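Local structure of 2',5'-phosphodiesterase 12 (Homo sapiens, 4Z0V) at residues Val204-Tyr217 with Gln261-Ser273. The protein belongs to the endonuclease/exonuclease/phosphatase family, with a DNase I-like domain that holds a magnesium ion in this model. Sequence-based numbering, arbitrary orientation.
Sequences VFRIKQHEGLATFY and QRSSVLQVSVLQS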
loop_
_atom_site.group_PDB
_atom_site.type_symbol
_atom_site.label_atom_id
_atom_site.label_comp_id
_atom_site.label_asym_id
_atom_site.label_seq_id
_atom_site.Cartn_x
_atom_site.Cartn_y
_atom_site.Cartn_z
ATOM N N VAL A 204 -1.325 -8.656 4.992
ATOM C CA VAL A 204 -2.623 -8.755 5.673
ATOM C C VAL A 204 -3.557 -7.692 5.063
ATOM O O VAL A 204 -3.116 -6.619 4.607
ATOM C CB VAL A 204 -2.501 -8.656 7.214
ATOM C CG1 VAL A 204 -1.773 -9.884 7.780
ATOM C CG2 VAL A 204 -1.815 -7.367 7.652
ATOM N N PHE A 205 -4.844 -8.026 5.000
ATOM C CA PHE A 205 -5.837 -7.185 4.322
ATOM C C PHE A 205 -7.007 -6.884 5.240
ATOM O O PHE A 205 -7.503 -7.787 5.916
ATOM C CB PHE A 205 -6.308 -7.925 3.051
ATOM C CG PHE A 205 -7.322 -7.224 2.176
ATOM C CD1 PHE A 205 -7.039 -5.981 1.607
ATOM C CD2 PHE A 205 -8.516 -7.849 1.834
ATOM C CE1 PHE A 205 -7.975 -5.337 0.777
ATOM C CE2 PHE A 205 -9.447 -7.215 0.996
ATOM C CZ PHE A 205 -9.166 -5.962 0.466
ATOM N N ARG A 206 -7.462 -5.628 5.231
ATOM C CA ARG A 206 -8.641 -5.193 5.990
ATOM C C ARG A 206 -9.571 -4.467 5.022
ATOM O O ARG A 206 -9.308 -3.323 4.665
ATOM C CB ARG A 206 -8.230 -4.317 7.186
ATOM C CG ARG A 206 -9.395 -3.614 7.941
ATOM C CD ARG A 206 -10.408 -4.603 8.512
ATOM N NE ARG A 206 -9.747 -5.581 9.378
ATOM C CZ ARG A 206 -10.340 -6.619 9.953
ATOM N NH1 ARG A 206 -11.635 -6.851 9.754
ATOM N NH2 ARG A 206 -9.641 -7.444 10.721
ATOM N N ILE A 207 -10.624 -5.152 4.563
ATOM C CA ILE A 207 -11.520 -4.543 3.588
ATOM C C ILE A 207 -12.565 -3.659 4.291
ATOM O O ILE A 207 -12.850 -3.877 5.465
ATOM C CB ILE A 207 -12.190 -5.625 2.681
ATOM C CG1 ILE A 207 -12.668 -5.001 1.343
ATOM C CG2 ILE A 207 -13.318 -6.400 3.413
ATOM C CD1 ILE A 207 -13.037 -5.938 0.315
ATOM N N LYS A 208 -13.078 -2.635 3.587
ATOM C CA LYS A 208 -14.202 -1.822 4.053
ATOM C C LYS A 208 -15.438 -2.454 3.366
ATOM O O LYS A 208 -15.959 -3.463 3.852
ATOM C CB LYS A 208 -14.003 -0.358 3.690
ATOM C CG LYS A 208 -13.245 0.474 4.685
ATOM C CD LYS A 208 -13.599 1.958 4.544
ATOM C CE LYS A 208 -13.174 2.594 3.239
ATOM N NZ LYS A 208 -13.111 4.077 3.353
ATOM N N GLN A 209 -15.783 -1.985 2.149
ATOM C CA GLN A 209 -16.837 -2.627 1.386
ATOM C C GLN A 209 -16.227 -3.427 0.235
ATOM O O GLN A 209 -16.184 -4.655 0.281
ATOM C CB GLN A 209 -17.880 -1.611 0.868
ATOM C CG GLN A 209 -19.001 -2.328 0.113
ATOM C CD GLN A 209 -20.140 -1.414 -0.214
ATOM O OE1 GLN A 209 -19.988 -0.188 -0.364
ATOM N NE2 GLN A 209 -21.289 -2.011 -0.402
ATOM N N HIS A 210 -15.768 -2.734 -0.801
ATOM C CA HIS A 210 -15.188 -3.376 -1.976
ATOM C C HIS A 210 -13.672 -3.168 -2.018
ATOM O O HIS A 210 -13.003 -3.757 -2.845
ATOM C CB HIS A 210 -15.852 -2.809 -3.250
ATOM C CG HIS A 210 -17.289 -3.187 -3.357
ATOM N ND1 HIS A 210 -17.719 -4.488 -3.090
ATOM C CD2 HIS A 210 -18.354 -2.437 -3.728
ATOM C CE1 HIS A 210 -19.030 -4.480 -3.296
ATOM N NE2 HIS A 210 -19.462 -3.264 -3.660
ATOM N N GLU A 211 -13.140 -2.352 -1.109
ATOM C CA GLU A 211 -11.704 -2.089 -1.075
ATOM C C GLU A 211 -11.303 -1.741 0.329
ATOM O O GLU A 211 -12.148 -1.371 1.152
ATOM C CB GLU A 211 -11.286 -0.964 -2.084
ATOM C CG GLU A 211 -12.026 0.369 -2.001
ATOM C CD GLU A 211 -11.622 1.293 -0.867
ATOM O OE1 GLU A 211 -10.504 1.134 -0.340
ATOM O OE2 GLU A 211 -12.378 2.238 -0.565
ATOM N N GLY A 212 -10.010 -1.806 0.589
ATOM C CA GLY A 212 -9.519 -1.457 1.910
ATOM C C GLY A 212 -8.027 -1.293 1.987
ATOM O O GLY A 212 -7.356 -0.810 1.051
ATOM N N LEU A 213 -7.525 -1.697 3.124
ATOM C CA LEU A 213 -6.149 -1.488 3.482
ATOM C C LEU A 213 -5.354 -2.768 3.444
ATOM O O LEU A 213 -5.863 -3.809 3.857
ATOM C CB LEU A 213 -6.094 -0.942 4.915
ATOM C CG LEU A 213 -6.922 0.314 5.274
ATOM C CD1 LEU A 213 -6.765 0.588 6.784
ATOM C CD2 LEU A 213 -6.448 1.535 4.471
ATOM N N ALA A 214 -4.067 -2.660 3.060
ATOM C CA ALA A 214 -3.156 -3.805 3.170
ATOM C C ALA A 214 -1.824 -3.370 3.764
ATOM O O ALA A 214 -1.359 -2.248 3.515
ATOM C CB ALA A 214 -2.931 -4.463 1.815
ATOM N N THR A 215 -1.192 -4.275 4.537
ATOM C CA THR A 215 0.162 -4.036 5.072
ATOM C C THR A 215 0.973 -5.266 4.716
ATOM O O THR A 215 0.542 -6.374 5.003
ATOM C CB THR A 215 0.151 -3.737 6.600
ATOM O OG1 THR A 215 -0.569 -2.527 6.851
ATOM C CG2 THR A 215 1.568 -3.568 7.191
ATOM N N PHE A 216 2.116 -5.065 4.087
ATOM C CA PHE A 216 3.052 -6.134 3.715
ATOM C C PHE A 216 4.345 -5.936 4.478
ATOM O O PHE A 216 4.731 -4.809 4.719
ATOM C CB PHE A 216 3.321 -6.154 2.212
ATOM C CG PHE A 216 2.173 -6.716 1.416
ATOM C CD1 PHE A 216 1.126 -5.890 0.987
ATOM C CD2 PHE A 216 2.166 -8.059 1.027
ATOM C CE1 PHE A 216 0.066 -6.413 0.239
ATOM C CE2 PHE A 216 1.098 -8.585 0.284
ATOM C CZ PHE A 216 0.050 -7.758 -0.087
ATOM N N TYR A 217 4.992 -7.026 4.893
ATOM C CA TYR A 217 6.229 -6.897 5.654
ATOM C C TYR A 217 7.221 -7.918 5.147
ATOM O O TYR A 217 6.822 -9.024 4.791
ATOM C CB TYR A 217 5.980 -7.048 7.177
ATOM C CG TYR A 217 5.177 -8.285 7.531
ATOM C CD1 TYR A 217 3.783 -8.270 7.499
ATOM C CD2 TYR A 217 5.809 -9.488 7.826
ATOM C CE1 TYR A 217 3.041 -9.430 7.718
ATOM C CE2 TYR A 217 5.075 -10.648 8.075
ATOM C CZ TYR A 217 3.694 -10.615 8.014
ATOM O OH TYR A 217 2.977 -11.757 8.280
ATOM N N GLN A 261 -21.284 7.642 11.280
ATOM C CA GLN A 261 -21.737 7.082 10.002
ATOM C C GLN A 261 -20.594 6.529 9.175
ATOM O O GLN A 261 -20.826 5.669 8.329
ATOM C CB GLN A 261 -22.378 8.190 9.146
ATOM C CG GLN A 261 -23.773 8.579 9.583
ATOM C CD GLN A 261 -24.124 9.954 9.062
ATOM O OE1 GLN A 261 -23.733 10.359 7.952
ATOM N NE2 GLN A 261 -24.927 10.675 9.826
ATOM N N ARG A 262 -19.382 7.108 9.322
ATOM C CA ARG A 262 -18.251 6.766 8.452
ATOM C C ARG A 262 -17.835 5.319 8.568
ATOM O O ARG A 262 -17.881 4.717 9.647
ATOM C CB ARG A 262 -17.031 7.671 8.689
ATOM C CG ARG A 262 -17.419 9.103 9.000
ATOM C CD ARG A 262 -17.384 10.059 7.848
ATOM N NE ARG A 262 -18.070 9.587 6.650
ATOM C CZ ARG A 262 -19.350 9.795 6.369
ATOM N NH1 ARG A 262 -19.853 9.383 5.220
ATOM N NH2 ARG A 262 -20.136 10.415 7.239
ATOM N N SER A 263 -17.377 4.781 7.446
ATOM C CA SER A 263 -16.941 3.401 7.351
ATOM C C SER A 263 -15.414 3.258 7.512
ATOM O O SER A 263 -14.917 2.135 7.506
ATOM C CB SER A 263 -17.369 2.830 6.006
ATOM O OG SER A 263 -16.731 3.554 4.969
ATOM N N SER A 264 -14.694 4.386 7.666
ATOM C CA SER A 264 -13.220 4.417 7.753
ATOM C C SER A 264 -12.687 3.423 8.812
ATOM O O SER A 264 -13.243 3.276 9.916
ATOM C CB SER A 264 -12.709 5.826 8.027
ATOM O OG SER A 264 -13.513 6.818 7.402
ATOM N N VAL A 265 -11.603 2.739 8.427
ATOM C CA VAL A 265 -10.958 1.718 9.219
ATOM C C VAL A 265 -9.481 2.068 9.457
ATOM O O VAL A 265 -8.866 2.903 8.763
ATOM C CB VAL A 265 -11.110 0.303 8.561
ATOM C CG1 VAL A 265 -12.589 -0.141 8.518
ATOM C CG2 VAL A 265 -10.487 0.274 7.160
ATOM N N LEU A 266 -8.942 1.430 10.488
ATOM C CA LEU A 266 -7.548 1.526 10.910
ATOM C C LEU A 266 -6.977 0.135 11.002
ATOM O O LEU A 266 -7.505 -0.711 11.721
ATOM C CB LEU A 266 -7.466 2.210 12.287
ATOM C CG LEU A 266 -6.032 2.316 12.870
ATOM C CD1 LEU A 266 -5.149 3.233 12.002
ATOM C CD2 LEU A 266 -6.075 2.815 14.305
ATOM N N GLN A 267 -5.908 -0.106 10.290
ATOM C CA GLN A 267 -5.250 -1.411 10.321
ATOM C C GLN A 267 -4.036 -1.281 11.228
ATOM O O GLN A 267 -3.274 -0.307 11.123
ATOM C CB GLN A 267 -4.877 -1.784 8.886
ATOM C CG GLN A 267 -4.071 -3.065 8.720
ATOM C CD GLN A 267 -3.887 -3.348 7.240
ATOM O OE1 GLN A 267 -3.320 -2.531 6.489
ATOM N NE2 GLN A 267 -4.421 -4.479 6.793
ATOM N N VAL A 268 -3.874 -2.211 12.161
ATOM C CA VAL A 268 -2.754 -2.148 13.077
ATOM C C VAL A 268 -2.134 -3.530 13.130
ATOM O O VAL A 268 -2.833 -4.512 13.431
ATOM C CB VAL A 268 -3.116 -1.632 14.491
ATOM C CG1 VAL A 268 -1.893 -1.659 15.406
ATOM C CG2 VAL A 268 -3.725 -0.221 14.464
ATOM N N SER A 269 -0.830 -3.579 12.909
ATOM C CA SER A 269 -0.078 -4.841 12.942
ATOM C C SER A 269 1.169 -4.666 13.792
ATOM O O SER A 269 1.938 -3.730 13.555
ATOM C CB SER A 269 0.314 -5.241 11.521
ATOM O OG SER A 269 -0.787 -5.142 10.627
ATOM N N VAL A 270 1.401 -5.574 14.739
ATOM C CA VAL A 270 2.611 -5.493 15.553
ATOM C C VAL A 270 3.597 -6.502 14.991
ATOM O O VAL A 270 3.276 -7.682 14.917
ATOM C CB VAL A 270 2.318 -5.721 17.050
ATOM C CG1 VAL A 270 3.624 -5.832 17.846
ATOM C CG2 VAL A 270 1.440 -4.589 17.604
ATOM N N LEU A 271 4.801 -6.028 14.613
ATOM C CA LEU A 271 5.836 -6.857 14.008
ATOM C C LEU A 271 6.988 -7.066 14.944
ATOM O O LEU A 271 7.315 -6.191 15.756
ATOM C CB LEU A 271 6.380 -6.191 12.714
ATOM C CG LEU A 271 5.359 -5.765 11.650
ATOM C CD1 LEU A 271 6.055 -5.091 10.498
ATOM C CD2 LEU A 271 4.537 -6.975 11.144
ATOM N N GLN A 272 7.640 -8.207 14.804
ATOM C CA GLN A 272 8.830 -8.476 15.592
ATOM C C GLN A 272 10.023 -8.593 14.671
ATOM O O GLN A 272 9.953 -9.284 13.647
ATOM C CB GLN A 272 8.638 -9.767 16.403
ATOM C CG GLN A 272 9.921 -10.403 16.882
ATOM C CD GLN A 272 10.481 -9.689 18.063
ATOM O OE1 GLN A 272 9.846 -9.613 19.113
ATOM N NE2 GLN A 272 11.726 -9.234 17.938
ATOM N N SER A 273 11.117 -7.922 15.035
ATOM C CA SER A 273 12.344 -7.976 14.252
ATOM C C SER A 273 12.926 -9.338 14.364
ATOM O O SER A 273 12.996 -9.907 15.458
ATOM C CB SER A 273 13.342 -6.920 14.724
ATOM O OG SER A 273 14.573 -6.999 14.022
HETATM O O HOH W 1 -0.740 -2.599 9.649
#
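Q267 of strand 265-273 puts its amide against V204, L213 and T215 of the hairpin formed by strands 204-207 and 211-217. CG lies anti to the backbone N (chi1 175°) and the chain stays extended beyond CG, which carries the amide to the opposing backbone. CB rests on L213 CD1, 3.7 Å away, and CG passes 4.0 Å from T215 OG1. At the tip, OE1 accepts the T215 hydroxyl at 2.8 Å from OG1; this donor stands above the carbonyl plane, 64° out of it. N285 ND2 gives OE1 a second hydrogen bond. NE2 makes two weak, bent bonds, to V204 O and L213 O, each 3.3 Å long. Both carbonyls also accept hairpin hydrogen bonds, from T215 N and R206 N, and the amide adds a second, weaker donor to each. Glutamine suits this buried place because it both donates and accepts without bringing in a charge. A water bridges T215 OG1 and S269 OG, two hydroxyls that can each take part in its hydrogen bonds. Packing continues toward both ends of the strand: V265 CG2 meets L213 CD1 and K208 CG, while L271 CD2 lies over a face of the Y217 ring, 4.2 Å from its centroid, in a CH-pi contact. Two mixed sheets thus pack face to face, strands 211-217 and 265-273 running nearly parallel at 17°, as in the central beta-sandwich of the DNase I-like fold.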